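Side-chain contacts in dTDP-glucose 4,6-dehydratase (Klebsiella pneumoniae, PDB 5U4Q), which binds NAD and probably catalyses the removal of water from dTDP-glucose to give a 4-keto-6-deoxy sugar nucleotide: residues G16-Q21 with G186-P191; F220-D225 with V324-D329; F196-A201 with K206-Y211; A160-A165 with Y258-I263. One frame throughout, in Å; residues are numbered along the deposited sequence. Where two conformers were deposited one is given.

Contact 1 of 4, residues G16-Q21 with G186-P191. With NAD (nicotinamide-adenine-dinucleotide), chain C.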
# COMPACT_ATOMS: atom_id res chain seq x y z
N GLY A 16 -21.87 -2.47 3.85
CA GLY A 16 -22.37 -1.13 3.47
C GLY A 16 -23.87 -1.01 3.49
O GLY A 16 -24.40 0.02 3.94
N PHE A 17 -24.57 -2.05 3.05
CA PHE A 17 -26.03 -2.03 3.10
C PHE A 17 -26.48 -1.82 4.55
O PHE A 17 -27.31 -0.95 4.87
CB PHE A 17 -26.63 -3.33 2.56
CG PHE A 17 -28.01 -3.59 3.06
CD1 PHE A 17 -29.08 -2.80 2.65
CD2 PHE A 17 -28.25 -4.61 3.95
CE1 PHE A 17 -30.34 -3.02 3.13
CE2 PHE A 17 -29.53 -4.85 4.43
CZ PHE A 17 -30.57 -4.05 4.02
N HIS A 18 -25.97 -2.65 5.47
CA HIS A 18 -26.36 -2.53 6.85
C HIS A 18 -26.03 -1.21 7.50
O HIS A 18 -26.83 -0.69 8.30
CB HIS A 18 -25.78 -3.70 7.68
CG HIS A 18 -26.43 -5.01 7.43
ND1 HIS A 18 -27.51 -5.46 8.17
CD2 HIS A 18 -26.13 -6.00 6.55
CE1 HIS A 18 -27.83 -6.68 7.76
NE2 HIS A 18 -27.02 -7.02 6.77
N ILE A 19 -24.88 -0.64 7.16
CA ILE A 19 -24.49 0.65 7.71
C ILE A 19 -25.44 1.73 7.16
O ILE A 19 -25.97 2.52 7.92
CB ILE A 19 -23.02 1.01 7.40
CG1 ILE A 19 -22.06 -0.01 8.05
CG2 ILE A 19 -22.69 2.43 7.86
CD1 ILE A 19 -22.18 -0.12 9.52
N ALA A 20 -25.67 1.71 5.84
CA ALA A 20 -26.59 2.71 5.26
C ALA A 20 -27.98 2.60 5.88
O ALA A 20 -28.61 3.60 6.23
CB ALA A 20 -26.67 2.51 3.78
N GLN A 21 -28.49 1.37 6.03
CA GLN A 21 -29.82 1.17 6.59
C GLN A 21 -29.92 1.75 8.03
O GLN A 21 -30.89 2.42 8.39
CB GLN A 21 -30.16 -0.32 6.59
CG GLN A 21 -31.52 -0.67 7.15
CD GLN A 21 -31.75 -2.16 7.11
OE1 GLN A 21 -31.01 -2.96 7.76
NE2 GLN A 21 -32.73 -2.57 6.35
N GLY A 186 -24.08 -12.81 8.76
CA GLY A 186 -25.47 -12.52 9.04
C GLY A 186 -26.35 -12.32 7.84
O GLY A 186 -25.91 -12.49 6.69
N PRO A 187 -27.62 -11.97 8.11
CA PRO A 187 -28.57 -11.68 7.03
C PRO A 187 -28.01 -10.72 5.97
O PRO A 187 -27.27 -9.78 6.29
CB PRO A 187 -29.75 -11.07 7.77
CG PRO A 187 -29.70 -11.71 9.12
CD PRO A 187 -28.23 -11.85 9.44
N TRP A 188 -28.29 -11.03 4.71
CA TRP A 188 -27.80 -10.26 3.57
C TRP A 188 -26.28 -10.35 3.43
O TRP A 188 -25.65 -9.48 2.82
CB TRP A 188 -28.26 -8.79 3.63
CG TRP A 188 -29.73 -8.65 3.78
CD1 TRP A 188 -30.40 -8.34 4.91
CD2 TRP A 188 -30.70 -8.80 2.75
NE1 TRP A 188 -31.77 -8.30 4.65
CE2 TRP A 188 -31.97 -8.60 3.34
CE3 TRP A 188 -30.62 -9.15 1.39
CZ2 TRP A 188 -33.17 -8.70 2.60
CZ3 TRP A 188 -31.83 -9.26 0.65
CH2 TRP A 188 -33.08 -9.04 1.27
N GLY A 189 -25.69 -11.43 3.98
CA GLY A 189 -24.27 -11.68 3.89
C GLY A 189 -23.76 -11.93 2.48
O GLY A 189 -24.52 -11.84 1.50
N ARG A 190 -22.48 -12.22 2.37
CA ARG A 190 -21.92 -12.50 1.05
C ARG A 190 -21.78 -14.01 0.82
O ARG A 190 -21.33 -14.76 1.73
CB ARG A 190 -20.65 -11.71 0.82
CG ARG A 190 -19.71 -11.74 1.97
CD ARG A 190 -18.65 -10.69 1.84
NE ARG A 190 -17.76 -10.97 0.73
CZ ARG A 190 -16.58 -10.38 0.57
NH1 ARG A 190 -16.13 -9.48 1.45
NH2 ARG A 190 -15.83 -10.72 -0.47
N PRO A 191 -22.17 -14.49 -0.38
CA PRO A 191 -22.18 -15.94 -0.63
C PRO A 191 -20.85 -16.67 -0.56
O PRO A 191 -20.84 -17.89 -0.39
CB PRO A 191 -22.78 -16.08 -2.04
CG PRO A 191 -22.86 -14.70 -2.59
CD PRO A 191 -22.78 -13.72 -1.48
PA NAD C . -19.11 -6.90 -0.40
O1A NAD C . -20.43 -7.49 -0.07
O2A NAD C . -18.31 -7.41 -1.58
O5B NAD C . -19.32 -5.30 -0.52
C5B NAD C . -18.40 -4.42 -1.15
C4B NAD C . -19.16 -3.63 -2.21
O4B NAD C . -18.16 -2.81 -2.84
C3B NAD C . -19.79 -4.51 -3.29
O3B NAD C . -21.22 -4.40 -3.38
C2B NAD C . -19.06 -4.06 -4.56
O2B NAD C . -19.91 -4.03 -5.72
C1B NAD C . -18.47 -2.70 -4.20
N9A NAD C . -17.27 -2.36 -4.98
C8A NAD C . -16.17 -3.12 -5.15
N7A NAD C . -15.29 -2.50 -5.94
C5A NAD C . -15.81 -1.31 -6.26
C6A NAD C . -15.40 -0.17 -7.11
N6A NAD C . -14.24 -0.16 -7.75
N1A NAD C . -16.25 0.85 -7.19
C2A NAD C . -17.44 0.88 -6.57
N3A NAD C . -17.90 -0.13 -5.81
C4A NAD C . -17.11 -1.23 -5.64
O3 NAD C . -18.08 -7.02 0.83
PN NAD C . -18.28 -6.61 2.38
O1N NAD C . -19.51 -5.83 2.61
O2N NAD C . -17.96 -7.89 3.14
O5D NAD C . -17.01 -5.67 2.53
C5D NAD C . -17.03 -4.31 2.95
C4D NAD C . -15.60 -3.94 3.31
O4D NAD C . -15.21 -4.63 4.52
C3D NAD C . -14.51 -4.26 2.30
O3D NAD C . -13.58 -3.16 2.29
C2D NAD C . -13.80 -5.47 2.85
O2D NAD C . -12.41 -5.54 2.48
C1D NAD C . -13.96 -5.29 4.34
N1N NAD C . -13.98 -6.58 5.07
C2N NAD C . -15.08 -7.36 5.15
C3N NAD C . -15.06 -8.58 5.85
C7N NAD C . -16.26 -9.52 5.99
O7N NAD C . -16.20 -10.49 6.77
N7N NAD C . -17.39 -9.39 5.27
C4N NAD C . -13.88 -8.99 6.44
C5N NAD C . -12.76 -8.18 6.34
C6N NAD C . -12.81 -6.98 5.63

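Contact 2 of 4, residues F220-D225 with V324-D329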
# COMPACT_ATOMS: atom_id res chain seq x y z
N PHE A 220 -15.59 -14.53 14.21
CA PHE A 220 -16.83 -14.24 13.51
C PHE A 220 -17.65 -13.28 14.38
O PHE A 220 -17.94 -13.59 15.55
CB PHE A 220 -17.67 -15.53 13.31
CG PHE A 220 -17.35 -16.35 12.07
CD1 PHE A 220 -16.06 -16.58 11.66
CD2 PHE A 220 -18.38 -16.99 11.39
CE1 PHE A 220 -15.80 -17.40 10.55
CE2 PHE A 220 -18.14 -17.80 10.29
CZ PHE A 220 -16.84 -18.02 9.88
N THR A 221 -18.08 -12.16 13.81
CA THR A 221 -18.91 -11.20 14.51
C THR A 221 -20.21 -11.01 13.76
O THR A 221 -20.20 -10.82 12.55
CB THR A 221 -18.24 -9.83 14.67
OG1 THR A 221 -16.99 -9.98 15.29
CG2 THR A 221 -19.08 -8.92 15.54
N TYR A 222 -21.32 -11.09 14.49
CA TYR A 222 -22.64 -10.87 13.90
C TYR A 222 -22.78 -9.43 13.37
O TYR A 222 -22.35 -8.47 14.01
CB TYR A 222 -23.74 -11.23 14.89
CG TYR A 222 -25.11 -11.18 14.28
CD1 TYR A 222 -25.50 -12.13 13.34
CD2 TYR A 222 -26.02 -10.18 14.60
CE1 TYR A 222 -26.74 -12.09 12.74
CE2 TYR A 222 -27.26 -10.14 14.01
CZ TYR A 222 -27.61 -11.08 13.06
OH TYR A 222 -28.88 -11.03 12.46
N ILE A 223 -23.39 -9.33 12.20
CA ILE A 223 -23.51 -8.03 11.52
C ILE A 223 -24.08 -6.92 12.39
O ILE A 223 -23.54 -5.82 12.38
CB ILE A 223 -24.29 -8.18 10.17
CG1 ILE A 223 -24.32 -6.84 9.42
CG2 ILE A 223 -25.69 -8.73 10.37
CD1 ILE A 223 -22.97 -6.30 8.99
N ASP A 224 -25.12 -7.17 13.18
CA ASP A 224 -25.67 -6.08 13.99
C ASP A 224 -24.68 -5.51 14.99
O ASP A 224 -24.71 -4.31 15.29
CB ASP A 224 -26.95 -6.49 14.72
CG ASP A 224 -28.15 -6.69 13.80
OD1 ASP A 224 -28.05 -6.55 12.58
OD2 ASP A 224 -29.22 -7.02 14.35
N ASP A 225 -23.81 -6.38 15.53
CA ASP A 225 -22.77 -5.94 16.47
C ASP A 225 -21.74 -5.07 15.75
O ASP A 225 -21.30 -4.06 16.29
CB ASP A 225 -22.14 -7.16 17.15
CG ASP A 225 -23.10 -7.85 18.07
OD1 ASP A 225 -23.87 -7.15 18.76
OD2 ASP A 225 -22.99 -9.08 18.19
N VAL A 324 -26.73 -17.61 14.11
CA VAL A 324 -26.98 -18.65 13.12
C VAL A 324 -28.47 -18.73 12.79
O VAL A 324 -28.83 -18.81 11.61
CB VAL A 324 -26.44 -20.02 13.60
CG1 VAL A 324 -26.98 -21.14 12.71
CG2 VAL A 324 -24.94 -19.99 13.64
N LYS A 325 -29.32 -18.70 13.81
CA LYS A 325 -30.77 -18.70 13.58
C LYS A 325 -31.19 -17.48 12.74
O LYS A 325 -32.02 -17.60 11.83
CB LYS A 325 -31.55 -18.75 14.90
CG LYS A 325 -31.45 -20.08 15.64
CD LYS A 325 -32.07 -19.96 17.02
CE LYS A 325 -31.88 -21.23 17.84
NZ LYS A 325 -32.93 -22.20 17.46
N ASN A 326 -30.61 -16.32 13.04
CA ASN A 326 -30.93 -15.09 12.28
C ASN A 326 -30.55 -15.25 10.81
O ASN A 326 -31.31 -14.89 9.88
CB ASN A 326 -30.21 -13.88 12.88
CG ASN A 326 -30.73 -13.50 14.26
OD1 ASN A 326 -31.79 -13.96 14.69
ND2 ASN A 326 -29.98 -12.69 14.97
N PHE A 327 -29.37 -15.83 10.57
CA PHE A 327 -28.93 -16.04 9.23
C PHE A 327 -29.87 -16.96 8.46
O PHE A 327 -30.26 -16.68 7.33
CB PHE A 327 -27.50 -16.60 9.15
CG PHE A 327 -27.09 -16.86 7.75
CD1 PHE A 327 -26.69 -15.79 6.94
CD2 PHE A 327 -27.21 -18.11 7.17
CE1 PHE A 327 -26.42 -15.97 5.61
CE2 PHE A 327 -26.93 -18.28 5.82
CZ PHE A 327 -26.54 -17.21 5.04
N VAL A 328 -30.21 -18.08 9.08
CA VAL A 328 -31.04 -19.10 8.40
C VAL A 328 -32.44 -18.56 8.12
O VAL A 328 -32.99 -18.80 7.04
CB VAL A 328 -31.03 -20.42 9.18
CG1 VAL A 328 -32.10 -21.38 8.64
CG2 VAL A 328 -29.65 -21.04 9.08
N ASP A 329 -32.99 -17.81 9.05
CA ASP A 329 -34.29 -17.14 8.84
C ASP A 329 -34.24 -16.25 7.60
O ASP A 329 -35.12 -16.30 6.75
CB ASP A 329 -34.66 -16.33 10.08
CG ASP A 329 -35.86 -15.44 9.86
OD1 ASP A 329 -37.01 -15.94 9.79
OD2 ASP A 329 -35.68 -14.22 9.78

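Contact 3 of 4, residues F196-A201 with K206-Y211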
# COMPACT_ATOMS: atom_id res chain seq x y z
N PHE A 196 -22.95 -18.03 5.11
CA PHE A 196 -23.55 -18.12 3.78
C PHE A 196 -22.75 -19.14 2.95
O PHE A 196 -23.33 -20.00 2.29
CB PHE A 196 -23.51 -16.70 3.16
CG PHE A 196 -24.51 -16.44 2.07
CD1 PHE A 196 -24.98 -17.43 1.20
CD2 PHE A 196 -24.89 -15.13 1.84
CE1 PHE A 196 -25.87 -17.10 0.19
CE2 PHE A 196 -25.76 -14.80 0.82
CZ PHE A 196 -26.24 -15.78 -0.01
N LYS A 197 -21.43 -19.05 3.01
CA LYS A 197 -20.57 -20.01 2.29
C LYS A 197 -20.89 -21.44 2.72
O LYS A 197 -21.09 -22.32 1.88
CB LYS A 197 -19.09 -19.71 2.53
CG LYS A 197 -18.13 -20.69 1.88
CD LYS A 197 -16.69 -20.30 2.14
CE LYS A 197 -15.74 -21.21 1.38
NZ LYS A 197 -14.34 -20.69 1.44
N PHE A 198 -20.95 -21.67 4.03
CA PHE A 198 -21.27 -23.03 4.52
C PHE A 198 -22.67 -23.49 4.13
O PHE A 198 -22.88 -24.64 3.75
CB PHE A 198 -21.13 -23.16 6.03
CG PHE A 198 -19.79 -22.79 6.58
CD1 PHE A 198 -18.61 -23.15 5.93
CD2 PHE A 198 -19.70 -22.12 7.80
CE1 PHE A 198 -17.37 -22.80 6.47
CE2 PHE A 198 -18.47 -21.78 8.35
CZ PHE A 198 -17.30 -22.11 7.67
N THR A 199 -23.65 -22.59 4.23
CA THR A 199 -25.03 -22.93 3.92
C THR A 199 -25.20 -23.31 2.45
O THR A 199 -25.87 -24.30 2.14
CB THR A 199 -25.95 -21.73 4.25
OG1 THR A 199 -25.88 -21.43 5.65
CG2 THR A 199 -27.39 -22.01 3.87
N LYS A 200 -24.58 -22.53 1.57
CA LYS A 200 -24.62 -22.79 0.14
C LYS A 200 -24.02 -24.17 -0.13
O LYS A 200 -24.62 -25.00 -0.81
CB LYS A 200 -23.85 -21.71 -0.62
CG LYS A 200 -24.02 -21.74 -2.12
CD LYS A 200 -23.37 -20.54 -2.79
CE LYS A 200 -23.59 -20.55 -4.30
NZ LYS A 200 -22.87 -19.43 -4.96
N ALA A 201 -22.84 -24.42 0.45
CA ALA A 201 -22.13 -25.70 0.27
C ALA A 201 -23.01 -26.87 0.74
O ALA A 201 -23.17 -27.87 0.02
CB ALA A 201 -20.81 -25.68 1.03
N LYS A 206 -22.01 -29.99 -1.33
CA LYS A 206 -20.56 -29.82 -1.48
C LYS A 206 -19.88 -29.97 -0.14
O LYS A 206 -20.42 -29.56 0.90
CB LYS A 206 -20.24 -28.44 -2.08
CG LYS A 206 -18.76 -28.15 -2.32
CD LYS A 206 -18.55 -26.72 -2.81
CE LYS A 206 -17.08 -26.38 -2.99
NZ LYS A 206 -16.44 -27.19 -4.06
N SER A 207 -18.69 -30.55 -0.15
CA SER A 207 -17.96 -30.77 1.09
C SER A 207 -17.33 -29.48 1.60
O SER A 207 -16.88 -28.65 0.82
CB SER A 207 -16.88 -31.82 0.87
OG SER A 207 -17.46 -33.03 0.41
N ILE A 208 -17.35 -29.31 2.93
CA ILE A 208 -16.69 -28.20 3.58
C ILE A 208 -15.35 -28.68 4.09
O ILE A 208 -15.26 -29.75 4.72
CB ILE A 208 -17.50 -27.69 4.78
CG1 ILE A 208 -18.89 -27.22 4.34
CG2 ILE A 208 -16.75 -26.57 5.50
CD1 ILE A 208 -19.82 -26.95 5.50
N ASP A 209 -14.29 -27.91 3.85
CA ASP A 209 -12.97 -28.25 4.37
C ASP A 209 -12.95 -27.88 5.85
O ASP A 209 -13.35 -26.77 6.22
CB ASP A 209 -11.85 -27.53 3.61
CG ASP A 209 -11.52 -28.18 2.27
OD1 ASP A 209 -12.22 -29.12 1.84
OD2 ASP A 209 -10.52 -27.74 1.65
N VAL A 210 -12.50 -28.82 6.68
CA VAL A 210 -12.44 -28.63 8.12
C VAL A 210 -11.01 -28.84 8.59
O VAL A 210 -10.47 -29.94 8.49
CB VAL A 210 -13.39 -29.64 8.83
CG1 VAL A 210 -13.32 -29.49 10.35
CG2 VAL A 210 -14.82 -29.48 8.31
N TYR A 211 -10.40 -27.78 9.12
CA TYR A 211 -9.02 -27.80 9.64
C TYR A 211 -8.96 -27.99 11.15
O TYR A 211 -9.87 -27.58 11.87
CB TYR A 211 -8.31 -26.48 9.31
CG TYR A 211 -8.09 -26.26 7.84
CD1 TYR A 211 -9.07 -25.66 7.05
CD2 TYR A 211 -6.90 -26.66 7.23
CE1 TYR A 211 -8.87 -25.46 5.69
CE2 TYR A 211 -6.69 -26.47 5.88
CZ TYR A 211 -7.67 -25.86 5.11
OH TYR A 211 -7.46 -25.68 3.77

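Contact 4 of 4, residues A160-A165 with Y258-I263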
# COMPACT_ATOMS: atom_id res chain seq x y z
N ALA A 160 -1.59 -0.37 2.74
CA ALA A 160 -1.35 0.85 1.98
C ALA A 160 -2.42 1.89 2.27
O ALA A 160 -2.11 3.09 2.33
CB ALA A 160 -1.27 0.58 0.48
N ASN A 161 -3.68 1.47 2.42
CA ASN A 161 -4.77 2.43 2.76
C ASN A 161 -4.46 3.09 4.10
O ASN A 161 -4.61 4.32 4.24
CB ASN A 161 -6.12 1.73 2.88
CG ASN A 161 -6.71 1.24 1.54
OD1 ASN A 161 -7.82 0.71 1.56
ND2 ASN A 161 -6.08 1.52 0.42
N GLU A 162 -4.01 2.31 5.08
CA GLU A 162 -3.67 2.89 6.40
C GLU A 162 -2.55 3.93 6.25
O GLU A 162 -2.59 4.99 6.88
CB GLU A 162 -3.31 1.80 7.41
CG GLU A 162 -4.44 0.81 7.71
CD GLU A 162 -4.07 -0.23 8.74
OE1 GLU A 162 -3.00 -0.10 9.40
OE2 GLU A 162 -4.86 -1.20 8.93
N LEU A 163 -1.55 3.61 5.41
CA LEU A 163 -0.41 4.52 5.21
C LEU A 163 -0.86 5.81 4.56
O LEU A 163 -0.43 6.90 4.95
CB LEU A 163 0.68 3.86 4.37
CG LEU A 163 1.45 2.72 5.04
CD1 LEU A 163 2.09 1.87 3.97
CD2 LEU A 163 2.47 3.25 6.05
N MSE A 164 -1.72 5.68 3.56
CA MSE A 164 -2.25 6.83 2.84
C MSE A 164 -3.11 7.67 3.77
O MSE A 164 -3.02 8.90 3.76
CB MSE A 164 -2.99 6.36 1.58
CG MSE A 164 -2.02 5.66 0.61
SE MSE A 164 -2.95 4.49 -0.69
CE MSE A 164 -3.87 5.85 -1.76
N ALA A 165 -3.94 7.02 4.58
CA ALA A 165 -4.77 7.73 5.57
C ALA A 165 -3.87 8.54 6.52
O ALA A 165 -4.14 9.72 6.80
CB ALA A 165 -5.65 6.77 6.37
N TYR A 258 -5.30 10.39 13.42
CA TYR A 258 -5.27 9.10 12.73
C TYR A 258 -5.34 7.98 13.74
O TYR A 258 -4.58 7.96 14.72
CB TYR A 258 -3.95 8.99 11.97
CG TYR A 258 -3.44 7.59 11.62
CD1 TYR A 258 -3.75 7.01 10.37
CD2 TYR A 258 -2.61 6.87 12.47
CE1 TYR A 258 -3.27 5.75 10.04
CE2 TYR A 258 -2.12 5.61 12.14
CZ TYR A 258 -2.44 5.06 10.90
OH TYR A 258 -1.95 3.80 10.58
N ARG A 259 -6.25 7.04 13.51
CA ARG A 259 -6.37 5.87 14.39
C ARG A 259 -6.76 4.64 13.60
O ARG A 259 -7.48 4.74 12.61
CB ARG A 259 -7.46 6.07 15.44
CG ARG A 259 -7.14 7.03 16.57
CD ARG A 259 -6.04 6.51 17.47
NE ARG A 259 -5.91 7.37 18.63
CZ ARG A 259 -5.33 8.56 18.62
NH1 ARG A 259 -5.27 9.28 19.73
NH2 ARG A 259 -4.81 9.05 17.49
N VAL A 260 -6.29 3.48 14.07
CA VAL A 260 -6.64 2.18 13.50
C VAL A 260 -7.05 1.30 14.69
O VAL A 260 -6.38 1.31 15.73
CB VAL A 260 -5.53 1.51 12.66
CG1 VAL A 260 -6.02 0.16 12.16
CG2 VAL A 260 -5.12 2.41 11.49
N TYR A 261 -8.16 0.58 14.56
CA TYR A 261 -8.65 -0.34 15.57
C TYR A 261 -8.98 -1.71 14.99
O TYR A 261 -9.48 -1.82 13.86
CB TYR A 261 -9.95 0.16 16.20
CG TYR A 261 -9.80 1.48 16.92
CD1 TYR A 261 -9.21 1.55 18.19
CD2 TYR A 261 -10.24 2.66 16.34
CE1 TYR A 261 -9.06 2.77 18.82
CE2 TYR A 261 -10.08 3.89 16.96
CZ TYR A 261 -9.48 3.94 18.20
OH TYR A 261 -9.35 5.16 18.81
N ASN A 262 -8.70 -2.76 15.76
CA ASN A 262 -9.29 -4.07 15.46
C ASN A 262 -10.77 -4.03 15.79
O ASN A 262 -11.19 -3.42 16.77
CB ASN A 262 -8.70 -5.18 16.31
CG ASN A 262 -7.29 -5.57 15.93
OD1 ASN A 262 -6.87 -5.45 14.78
ND2 ASN A 262 -6.58 -6.12 16.90
N ILE A 263 -11.57 -4.70 14.98
CA ILE A 263 -13.01 -4.84 15.26
C ILE A 263 -13.35 -6.32 15.08
O ILE A 263 -13.12 -6.89 14.03
CB ILE A 263 -13.85 -3.89 14.40
CG1 ILE A 263 -15.32 -3.98 14.79
CG2 ILE A 263 -13.65 -4.15 12.91
CD1 ILE A 263 -16.18 -2.96 14.08

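Contact 1 of 4, residues G16-Q21 with G186-P191
W188, whose indole meets both F17 and H18, occupies the third position of a type II turn from G186 to G189, an unusual place for so bulky a residue because its backbone must adopt the left-handed conformation more often taken by glycine. The turn projects the indole toward helix 14-25. There F17 presents an edge to the face of the five-membered ring in a T-shaped pair, with centroids 5.0 Å apart and planes at 63°; CE2 of F17 lies 3.6 Å from CD1 of W188. The phenyl reaches this spot because CG of F17 is anti to its backbone N (chi1 158°).

H18 works next to it by a different chemistry. Its NE2 carries the proton and donates to the carbonyl O of P187, 2.8 Å away, with an N-H...O angle of 149°. The acceptor lies close to the imidazole plane, whereas the nitrogen is tilted from the plane of the carbonyl. NE2 also packs 3.8 Å from CB of W188, and CD2 of F17 sits over one imidazole face, toward its rim, which completes an aromatic cluster. W330 and Y334 extend it around the indole.

The same loop delivers R190 to the cofactor: its NH1 bonds to O2N of NAD at 3.0 Å, while D192 forms a salt bridge with NE. G16, directly before F17, is the last glycine of the GxxGxxG motif of the Rossmann fold. A histidine N-H...O bond and an aromatic clasp thus tie the dinucleotide-binding helix to the loop whose arginine would help to offset the diphosphate charge.

Contact 2 of 4, residues F220-D225 with V324-D329
Y222 lays the hydroxyl end of its ring against the side chain of N326, overlapping its CB and amide nitrogen. The phenol OH is 3.2 Å from N326 CB, and ND2 of N326 lies 3.4 Å from CZ of Y222. The two side chains cross at about a right angle, with ring and amide planes 57° apart, so the amide neither stacks on the ring nor lies in its plane. A chi1 of -173° swings the phenol away from the tyrosine's backbone N and across the gap between the segments; the shorter, partly exposed N326 meets it from helix 320-334. The nearest CA atoms, those of Y222 and V324, are 8.9 Å apart.

Further contacts hold the phenol in place. I223 CG2 lies 4.0 Å above one face of the Y222 ring, toward its rim, Y185 meets the ring edge-to-face, and P187 packs against it. On the other partner's helix, V324 and F327 turn to L195 of helix 194-203. Y222 ends strand 220-222, which pairs in parallel with strand 176-185, and is also the N-cap of helix 223-234: a strand-to-helix junction of the Rossmann-like sheet, buttressed by the C-terminal helix, as befits an extended short-chain dehydrogenase/reductase.

Contact 3 of 4, residues F196-A201 with K206-Y211
A short helix-to-strand connection closes here, joining helix 194-203 to strand 208-211, outside the main Rossmann sheet. Its backbone clasp is the bond from N of K206 to O of A201, 2.8 Å long with an N-H...O angle of 149°. The carbonyl belongs to the last turns of the helix, so the bond draws the chain back under the helix end as it leaves, and the nearest CA atoms of the two segments, those of A201 and K206, come within 4.7 Å. CB of K206 lies 3.6 Å from the same A201 O, whereas the rest of the chain, extended as far as CE and bent at its last torsion, leads the ammonium group away from the helix.

Two residues further on, I208 fills the angle between helix and strand. Its two branches divide the work. CG2, anti to the backbone N, rests 3.9 Å from CD1 of F198 and equally near CE1, so it meets the CD1-CE1 bond of the ring obliquely. The other branch runs out extended (chi2 170°): CG1 lies 4.1 Å from CB of A201, and CD1 meets CB of F198 at 4.0 Å. The isoleucine lies athwart the phenylalanine, and the methyl of A201 packs beside them. The contact is thus an apolar wedge with a single hydrogen bond at its mouth.

Around this wedge, F198 also packs on L271 and L278 of helix 271-282, and I208 touches A286. Strand 208-211 pairs in parallel with strand 288-291 through I208 and V210, while on another side of helix 194-203 T199 meets F327 and Y331 of helix 320-334.

Contact 4 of 4, residues A160-A165 with Y258-I263
Apolar packing between helix 153-172 and strand 258-263 rests on A165 and Y258, where CB of A165 approaches CD1 of the tyrosine at 4.4 Å.

Methyls against a carboxylate make up a second kind of contact. The isopropyl group of V260 straddles the end of E162, with CG1 3.7 Å from OE2 and CG2 3.9 Å from OE1, so both methyls press on the carboxylate and the valine lies across the glutamate chain.

Close approach to the helix backbone comes from Y258. A chi1 of 157° turns its ring away from its own backbone N, along the helix, and sets CE1 only 3.3 Å from the carbonyl O of E162, while its OH lies 4.0 Å from CB of E162. The axes of the two segments are 9.5 Å apart and run nearly antiparallel, at 156°.

Polar ends are satisfied by other parts of the fold. OE1 of E162 makes a salt bridge with R180 of the central sheet and OE2 is hydrogen-bonded to OG of S128; OH of Y258 bonds to the carbonyl of P251, and H166 meets the ring edge-to-face.

Further along this helix, A160 packs on A160 of the second subunit. The chemistry is therefore that of a buried carboxylate, walled by the V260 methyls yet held by R180 and S128; the arginine would probably favour the ionised form and help to fix the helix on the sheet.

How the contacts relate
Contacts 1, 2 and 3 all touch one another, whereas contact 4 lies across the centre of the molecule. Contacts 1 and 2 have centres about 11 Å apart and meet where P187 packs on Y222 and H18 on I223. F327 touches T199 and F196, linking contact 2 to contact 3, about 17 Å away between centres, and F196 also packs against G189 and R190 of contact 1. The centres of contacts 3 and 4 are about 32 Å apart, but contact 4 reaches the same Rossmann sheet as contact 2. Along the sequence, contact 1 closes before contacts 3 and 2 follow, and contact 4 alternates with contact 1. The cofactor-binding core is thus joined to the C-terminal helices on one flank and faces the second subunit on the other.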